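Local coordinates for enoyl-CoA hydratase (Mycobacterium smegmatis, PDB 3PE8), which probably catalyses the reversible hydration of 2-enoyl-CoA thioesters and carries a bound zinc ion, at residues P64-G69 / G97-A102; A103-L108 / D127-V132; N122-D127 / G160-A165. All blocks are in the same frame, centred on the assembly; numbering follows the deposited sequence. Where two conformers were deposited one is given.

Contact 1 (P64-G69 / G97-A102); sequences PVFCAG and GAINGA
Phe66 and Ile99 form the dense half of this contact. Phe66 CG stands anti to its backbone N (chi1 170°), and Ile99 CD1 sits over the centre of the ring, 3.6 Å above its plane, a CH-pi contact made by the terminal methyl of isoleucine's longer arm, while the CB branch CG2 lies near Phe66 CB. At the ring's edge and in its plane lies Asn100 OD1, 3.6 Å from Phe66 CD1. This buried oxygen is satisfied by Gly61 N, while Asn100 ND2 binds Asp63 OD1 and only weakly reaches Val65 O. Ala102 O takes a straighter bond from Cys67 N (3.0 Å, 163° at the hydrogen) and a weak, bent one from Phe66 N. Gly101 CA comes within 3.4 Å of Pro64 O in a CA-H...O contact, where a side chain would have no room. Toward solvent, two waters donate to Pro64 O; one also accepts from Ala102 N and the other also donates to Asn100 O, so water links the two backbones beside the exposed proline. The arrangement is that of the crotonase fold, where loop 64-69 is laid against the end of strand 95-99 and, as in relatives, probably contributes a peptide N-H to the oxyanion hole.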
loop_
_atom_site.group_PDB
_atom_site.type_symbol
_atom_site.label_atom_id
_atom_site.label_comp_id
_atom_site.label_asym_id
_atom_site.label_seq_id
_atom_site.Cartn_x
_atom_site.Cartn_y
_atom_site.Cartn_z
ATOM N N PRO A 64 17.094 -29.884 24.348
ATOM C CA PRO A 64 15.628 -29.896 24.314
ATOM C C PRO A 64 14.985 -28.573 23.942
ATOM O O PRO A 64 13.752 -28.477 24.000
ATOM C CB PRO A 64 15.293 -30.232 25.753
ATOM C CG PRO A 64 16.344 -29.400 26.521
ATOM C CD PRO A 64 17.600 -29.517 25.688
ATOM N N VAL A 65 15.786 -27.575 23.570
ATOM C CA VAL A 65 15.295 -26.234 23.246
ATOM C C VAL A 65 15.480 -26.037 21.741
ATOM O O VAL A 65 16.456 -26.512 21.182
ATOM C CB VAL A 65 16.045 -25.182 24.072
ATOM C CG1 VAL A 65 15.717 -23.759 23.585
ATOM C CG2 VAL A 65 15.731 -25.338 25.577
ATOM N N PHE A 66 14.545 -25.386 21.048
ATOM C CA PHE A 66 14.762 -25.029 19.638
ATOM C C PHE A 66 15.784 -23.890 19.563
ATOM O O PHE A 66 16.894 -24.082 19.037
ATOM C CB PHE A 66 13.455 -24.666 18.910
ATOM C CG PHE A 66 13.686 -24.077 17.550
ATOM C CD1 PHE A 66 14.033 -24.892 16.480
ATOM C CD2 PHE A 66 13.520 -22.731 17.324
ATOM C CE1 PHE A 66 14.250 -24.367 15.229
ATOM C CE2 PHE A 66 13.690 -22.195 16.043
ATOM C CZ PHE A 66 14.078 -23.009 15.007
ATOM N N CYS A 67 15.457 -22.744 20.155
ATOM C CA CYS A 67 16.348 -21.569 20.168
ATOM C C CYS A 67 15.824 -20.559 21.180
ATOM O O CYS A 67 14.679 -20.110 21.043
ATOM C CB CYS A 67 16.419 -20.928 18.774
ATOM S SG CYS A 67 17.501 -19.496 18.724
ATOM N N ALA A 68 16.657 -20.229 22.179
ATOM C CA ALA A 68 16.289 -19.286 23.250
ATOM C C ALA A 68 16.437 -17.831 22.857
ATOM O O ALA A 68 16.118 -16.983 23.684
ATOM C CB ALA A 68 17.135 -19.564 24.510
ATOM N N GLY A 69 16.941 -17.546 21.649
ATOM C CA GLY A 69 17.099 -16.161 21.158
ATOM C C GLY A 69 18.558 -15.759 21.013
ATOM O O GLY A 69 19.448 -16.581 21.040
ATOM N N GLY A 97 10.690 -25.473 9.312
ATOM C CA GLY A 97 11.159 -25.427 10.703
ATOM C C GLY A 97 10.558 -26.565 11.473
ATOM O O GLY A 97 9.307 -26.684 11.532
ATOM N N ALA A 98 11.407 -27.420 12.067
ATOM C CA ALA A 98 10.957 -28.533 12.914
ATOM C C ALA A 98 11.242 -28.100 14.336
ATOM O O ALA A 98 12.385 -28.165 14.826
ATOM C CB ALA A 98 11.682 -29.833 12.544
ATOM N N ILE A 99 10.208 -27.575 14.974
ATOM C CA ILE A 99 10.384 -26.919 16.289
ATOM C C ILE A 99 10.299 -27.964 17.383
ATOM O O ILE A 99 9.206 -28.477 17.697
ATOM C CB ILE A 99 9.352 -25.832 16.496
ATOM C CG1 ILE A 99 9.233 -24.891 15.270
ATOM C CG2 ILE A 99 9.711 -25.026 17.768
ATOM C CD1 ILE A 99 10.588 -24.259 14.838
ATOM N N ASN A 100 11.451 -28.257 17.989
ATOM C CA ASN A 100 11.619 -29.375 18.917
ATOM C C ASN A 100 11.427 -29.023 20.393
ATOM O O ASN A 100 11.429 -29.899 21.231
ATOM C CB ASN A 100 13.004 -29.993 18.740
ATOM C CG ASN A 100 14.121 -28.983 18.963
ATOM O OD1 ASN A 100 14.259 -28.031 18.180
ATOM N ND2 ASN A 100 14.910 -29.161 20.029
ATOM N N GLY A 101 11.318 -27.738 20.705
ATOM C CA GLY A 101 11.262 -27.254 22.074
ATOM C C GLY A 101 11.000 -25.753 22.029
ATOM O O GLY A 101 10.460 -25.240 21.031
ATOM N N ALA A 102 11.383 -25.058 23.096
ATOM C CA ALA A 102 11.109 -23.633 23.214
ATOM C C ALA A 102 11.775 -22.839 22.092
ATOM O O ALA A 102 12.940 -23.066 21.747
ATOM C CB ALA A 102 11.574 -23.097 24.594
HETATM O O HOH W 1 12.146 -26.588 25.489
HETATM O O HOH W 2 11.847 -30.548 23.792
#

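Contact 2 (A103-L108 / D127-V132); sequences AVTGGL and DTHARV. With ZN (zinc ion), chain C.
The zinc site of the presumed active-site pocket is built where Thr105 lies against His129. The methyl CG2 of Thr105, anti to its backbone N, rests over the centre of the imidazole in a close CH-pi contact, 3.3 Å from the ring centroid. From the ring's far nitrogen, His129 NE2 reaches the zinc ion at 2.3 Å; Glu109 and two waters complete the ligands found there. The other nitrogen is held by a second-shell carboxylate: His129 ND1 donates to Asp127 OD1 (2.6 Å), on the syn side but 28° out of the carboxylate plane. His129 N donates to the same oxygen from the opposite face (3.0 Å), closing an Asx turn, so Asp127 sets both the backbone and the ring of the ligand. Asp127 OD2 is in turn bound by Ser157 OG. A threonine suits position 105 because its two branches serve different ends: as CG2 covers the ring, Thr105 OG1 shares a short hydrogen bond with Thr128 OG1 (2.6 Å). Beyond it Val104 CG1 meets Thr128 CG2 at 3.9 Å, an apolar border to the hydroxyl pair. As judged from relatives, Glu109 and His129 probably occupy the places of the two catalytic glutamates of crotonase, with Gly106 at the start of helix 106-113 where relatives form the second half of the oxyanion hole.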
loop_
_atom_site.group_PDB
_atom_site.type_symbol
_atom_site.label_atom_id
_atom_site.label_comp_id
_atom_site.label_asym_id
_atom_site.label_seq_id
_atom_site.Cartn_x
_atom_site.Cartn_y
_atom_site.Cartn_z
ATOM N N ALA A 103 11.001 -21.901 21.548
ATOM C CA ALA A 103 11.424 -20.968 20.499
ATOM C C ALA A 103 11.064 -19.588 21.075
ATOM O O ALA A 103 9.897 -19.238 21.173
ATOM C CB ALA A 103 10.662 -21.229 19.220
ATOM N N VAL A 104 12.068 -18.867 21.529
ATOM C CA VAL A 104 11.884 -17.673 22.343
ATOM C C VAL A 104 12.563 -16.469 21.736
ATOM O O VAL A 104 13.735 -16.516 21.407
ATOM C CB VAL A 104 12.399 -17.921 23.789
ATOM C CG1 VAL A 104 12.148 -16.680 24.697
ATOM C CG2 VAL A 104 11.725 -19.181 24.368
ATOM N N THR A 105 11.792 -15.395 21.533
ATOM C CA THR A 105 12.309 -14.081 21.175
ATOM C C THR A 105 13.026 -14.152 19.837
ATOM O O THR A 105 12.357 -14.410 18.845
ATOM C CB THR A 105 13.042 -13.453 22.358
ATOM O OG1 THR A 105 12.177 -13.597 23.490
ATOM C CG2 THR A 105 13.305 -11.942 22.149
ATOM N N GLY A 106 14.341 -13.989 19.734
ATOM C CA GLY A 106 14.993 -14.189 18.429
ATOM C C GLY A 106 14.792 -15.576 17.861
ATOM O O GLY A 106 14.777 -15.751 16.646
ATOM N N GLY A 107 14.654 -16.583 18.712
ATOM C CA GLY A 107 14.334 -17.896 18.218
ATOM C C GLY A 107 12.924 -18.039 17.649
ATOM O O GLY A 107 12.684 -18.848 16.750
ATOM N N LEU A 108 11.983 -17.289 18.202
ATOM C CA LEU A 108 10.637 -17.212 17.626
ATOM C C LEU A 108 10.710 -16.485 16.274
ATOM O O LEU A 108 10.069 -16.912 15.314
ATOM C CB LEU A 108 9.658 -16.518 18.588
ATOM C CG LEU A 108 8.250 -16.203 18.103
ATOM C CD1 LEU A 108 7.555 -17.457 17.550
ATOM C CD2 LEU A 108 7.436 -15.561 19.284
ATOM N N ASP A 127 7.579 -14.565 23.311
ATOM C CA ASP A 127 8.233 -13.314 23.001
ATOM C C ASP A 127 8.562 -12.611 24.293
ATOM O O ASP A 127 7.651 -12.148 24.997
ATOM C CB ASP A 127 7.344 -12.427 22.146
ATOM C CG ASP A 127 7.988 -11.091 21.852
ATOM O OD1 ASP A 127 9.212 -11.004 22.020
ATOM O OD2 ASP A 127 7.303 -10.103 21.539
ATOM N N THR A 128 9.840 -12.535 24.642
ATOM C CA THR A 128 10.240 -11.843 25.853
ATOM C C THR A 128 10.874 -10.463 25.626
ATOM O O THR A 128 11.448 -9.897 26.574
ATOM C CB THR A 128 11.174 -12.703 26.681
ATOM O OG1 THR A 128 12.433 -12.881 25.993
ATOM C CG2 THR A 128 10.515 -14.039 26.989
ATOM N N HIS A 129 10.772 -9.927 24.395
ATOM C CA HIS A 129 11.406 -8.637 24.075
ATOM C C HIS A 129 11.062 -7.614 25.116
ATOM O O HIS A 129 11.963 -6.887 25.605
ATOM C CB HIS A 129 10.999 -8.091 22.681
ATOM C CG HIS A 129 11.676 -8.740 21.512
ATOM N ND1 HIS A 129 11.091 -9.739 20.765
ATOM C CD2 HIS A 129 12.916 -8.554 20.976
ATOM C CE1 HIS A 129 11.924 -10.128 19.817
ATOM N NE2 HIS A 129 13.024 -9.406 19.907
ATOM N N ALA A 130 9.790 -7.489 25.470
ATOM C CA ALA A 130 9.393 -6.428 26.396
ATOM C C ALA A 130 10.025 -6.670 27.761
ATOM O O ALA A 130 10.595 -5.739 28.346
ATOM C CB ALA A 130 7.882 -6.311 26.505
ATOM N N ARG A 131 9.959 -7.922 28.225
ATOM C CA ARG A 131 10.521 -8.315 29.512
ATOM C C ARG A 131 12.007 -7.952 29.641
ATOM O O ARG A 131 12.420 -7.466 30.690
ATOM C CB ARG A 131 10.291 -9.820 29.752
ATOM C CG ARG A 131 10.466 -10.288 31.187
ATOM C CD ARG A 131 10.097 -11.789 31.347
ATOM N NE ARG A 131 8.651 -12.046 31.452
ATOM C CZ ARG A 131 8.065 -13.200 31.118
ATOM N NH1 ARG A 131 8.784 -14.207 30.640
ATOM N NH2 ARG A 131 6.756 -13.349 31.257
ATOM N N VAL A 132 12.792 -8.156 28.589
ATOM C CA VAL A 132 14.227 -7.851 28.611
ATOM C C VAL A 132 14.535 -6.434 28.122
ATOM O O VAL A 132 15.711 -6.039 28.040
ATOM C CB VAL A 132 15.074 -8.875 27.823
ATOM C CG1 VAL A 132 14.870 -10.260 28.419
ATOM C CG2 VAL A 132 14.761 -8.837 26.313
HETATM ZN ZN ZN C . 14.503 -10.095 18.234
HETATM O O HOH W 3 15.872 -11.188 19.641
HETATM O O HOH W 4 15.426 -8.677 17.400
#

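Contact 3 (N122-D127 / G160-A165); sequences NAKFAD and GDYLSA
Phe125 O accepts a nearly linear hydrogen bond from Leu163 N (2.8 Å, 171° at the hydrogen) and is also approached by Tyr162 CA in a CA-H...O contact. The return bond, from Phe125 N to Leu163 O at 2.9 Å, makes this an antiparallel hydrogen-bonded pair. Phe125 and Leu163 send their side chains to the same face of the sheet, with Phe125 CB 4.3 Å from Leu163 CB, and the large apolar groups then continue into the buried side. The other face is different in character. Lys124 CG takes the crowded position between the backbone N and the carbonyl carbon (chi1 48°), and the chain beyond it is extended, laying the lysine across one face of the Tyr162 ring. Its CD is 3.7 Å from the ring centroid in a CH-pi contact, and NZ lies over the same face at 4.2 Å, a cation-pi interaction. A long aliphatic chain with a charged end suits this partly exposed place. Ala126 CB packs obliquely against Tyr162 CD1 at 3.6 Å, its small size leaving room for the ring. Beyond the paired residues, waters bridge Ala123 O to Ala165 N and Asp127 N to Asp161 O. Gly160, with positive phi just after helix 150-159, brings its CA to within 3.4 Å of Asp127 O. Ser164 OG caps Asp167 N at the start of helix 165-171. Strand 124-126 thus lies in the middle of a small sheet, between 102-104 and 163-164; Met156 of helix 150-159 touches both Phe125 and Leu163, while Tyr162 packs on Val104.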
loop_
_atom_site.group_PDB
_atom_site.type_symbol
_atom_site.label_atom_id
_atom_site.label_comp_id
_atom_site.label_asym_id
_atom_site.label_seq_id
_atom_site.Cartn_x
_atom_site.Cartn_y
_atom_site.Cartn_z
ATOM N N ASN A 122 6.276 -30.977 22.523
ATOM C CA ASN A 122 7.135 -30.188 23.440
ATOM C C ASN A 122 7.472 -28.784 23.010
ATOM O O ASN A 122 8.105 -28.015 23.757
ATOM C CB ASN A 122 8.441 -30.964 23.650
ATOM C CG ASN A 122 8.200 -32.260 24.372
ATOM O OD1 ASN A 122 7.173 -32.415 25.055
ATOM N ND2 ASN A 122 9.130 -33.207 24.238
ATOM N N ALA A 123 7.096 -28.423 21.797
ATOM C CA ALA A 123 7.394 -27.064 21.334
ATOM C C ALA A 123 6.587 -26.069 22.131
ATOM O O ALA A 123 5.455 -26.335 22.549
ATOM C CB ALA A 123 7.070 -26.938 19.893
ATOM N N LYS A 124 7.169 -24.915 22.342
ATOM C CA LYS A 124 6.426 -23.771 22.911
ATOM C C LYS A 124 7.049 -22.516 22.386
ATOM O O LYS A 124 8.202 -22.526 21.958
ATOM C CB LYS A 124 6.397 -23.770 24.432
ATOM C CG LYS A 124 7.680 -23.984 25.098
ATOM C CD LYS A 124 7.475 -24.304 26.588
ATOM C CE LYS A 124 8.813 -24.412 27.283
ATOM N NZ LYS A 124 8.655 -24.837 28.692
ATOM N N PHE A 125 6.291 -21.426 22.392
ATOM C CA PHE A 125 6.703 -20.212 21.686
ATOM C C PHE A 125 6.484 -19.029 22.622
ATOM O O PHE A 125 5.464 -18.949 23.295
ATOM C CB PHE A 125 5.839 -20.027 20.433
ATOM C CG PHE A 125 5.908 -21.169 19.474
ATOM C CD1 PHE A 125 5.077 -22.287 19.604
ATOM C CD2 PHE A 125 6.838 -21.135 18.449
ATOM C CE1 PHE A 125 5.178 -23.324 18.668
ATOM C CE2 PHE A 125 6.934 -22.178 17.555
ATOM C CZ PHE A 125 6.134 -23.257 17.685
ATOM N N ALA A 126 7.451 -18.134 22.677
ATOM C CA ALA A 126 7.318 -16.929 23.523
ATOM C C ALA A 126 8.084 -15.758 22.992
ATOM O O ALA A 126 9.103 -15.923 22.318
ATOM C CB ALA A 126 7.743 -17.244 25.008
ATOM N N ASP A 127 7.579 -14.565 23.311
ATOM C CA ASP A 127 8.233 -13.314 23.001
ATOM C C ASP A 127 8.562 -12.611 24.293
ATOM O O ASP A 127 7.651 -12.148 24.997
ATOM C CB ASP A 127 7.344 -12.427 22.146
ATOM C CG ASP A 127 7.988 -11.091 21.852
ATOM O OD1 ASP A 127 9.212 -11.004 22.020
ATOM O OD2 ASP A 127 7.303 -10.103 21.539
ATOM N N GLY A 160 4.623 -12.077 27.742
ATOM C CA GLY A 160 5.809 -12.915 27.708
ATOM C C GLY A 160 5.552 -14.384 27.977
ATOM O O GLY A 160 6.507 -15.159 28.123
ATOM N N ASP A 161 4.280 -14.779 28.073
ATOM C CA ASP A 161 3.912 -16.150 28.427
ATOM C C ASP A 161 4.129 -17.096 27.232
ATOM O O ASP A 161 4.039 -16.716 26.046
ATOM C CB ASP A 161 2.410 -16.266 28.782
ATOM C CG ASP A 161 1.985 -15.547 30.059
ATOM O OD1 ASP A 161 2.791 -15.288 30.980
ATOM O OD2 ASP A 161 0.744 -15.299 30.119
ATOM N N TYR A 162 4.320 -18.369 27.550
ATOM C CA TYR A 162 4.448 -19.371 26.525
ATOM C C TYR A 162 3.118 -19.701 25.859
ATOM O O TYR A 162 2.046 -19.791 26.526
ATOM C CB TYR A 162 4.995 -20.670 27.092
ATOM C CG TYR A 162 6.463 -20.711 27.371
ATOM C CD1 TYR A 162 7.380 -20.586 26.344
ATOM C CD2 TYR A 162 6.923 -20.962 28.656
ATOM C CE1 TYR A 162 8.743 -20.648 26.578
ATOM C CE2 TYR A 162 8.321 -21.042 28.903
ATOM C CZ TYR A 162 9.196 -20.889 27.840
ATOM O OH TYR A 162 10.562 -20.966 28.064
ATOM N N LEU A 163 3.193 -19.917 24.560
ATOM C CA LEU A 163 2.134 -20.493 23.736
ATOM C C LEU A 163 2.491 -21.964 23.520
ATOM O O LEU A 163 3.577 -22.273 23.015
ATOM C CB LEU A 163 2.047 -19.779 22.400
ATOM C CG LEU A 163 0.918 -20.199 21.478
ATOM C CD1 LEU A 163 -0.447 -19.725 21.991
ATOM C CD2 LEU A 163 1.199 -19.756 20.025
ATOM N N SER A 164 1.581 -22.860 23.873
ATOM C CA SER A 164 1.778 -24.278 23.694
ATOM C C SER A 164 1.736 -24.702 22.255
ATOM O O SER A 164 1.220 -23.989 21.383
ATOM C CB SER A 164 0.695 -25.045 24.469
ATOM O OG SER A 164 -0.595 -24.940 23.839
ATOM N N ALA A 165 2.235 -25.903 21.998
ATOM C CA ALA A 165 2.188 -26.458 20.641
ATOM C C ALA A 165 0.752 -26.609 20.143
ATOM O O ALA A 165 0.486 -26.290 18.972
ATOM C CB ALA A 165 2.940 -27.815 20.557
HETATM O O HOH W 5 3.641 -27.531 24.135
HETATM O O HOH W 6 5.097 -14.721 24.653
#

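How the contacts relate
Contacts 2 and 3 share Asp127 and act on the same three-stranded sheet: 102-104 pairs with 124-126 through Ala103 N to Lys124 O and Thr105 N to Ala126 O. Contact 1 leads into that sheet, since Cys67 O probably accepts from Val104 N and Phe66 packs on Ala103. Contact 1 is largely buried, with an aromatic-aliphatic core and a wet end. Contact 3 is also mostly buried, but its chemistry is that of strand pairing, with a lysine-tyrosine face that is more exposed. Contact 2, only partly buried, trades apolar packing for hydroxyls, carboxylate and metal. Both contacts 2 and 3 also touch a second subunit.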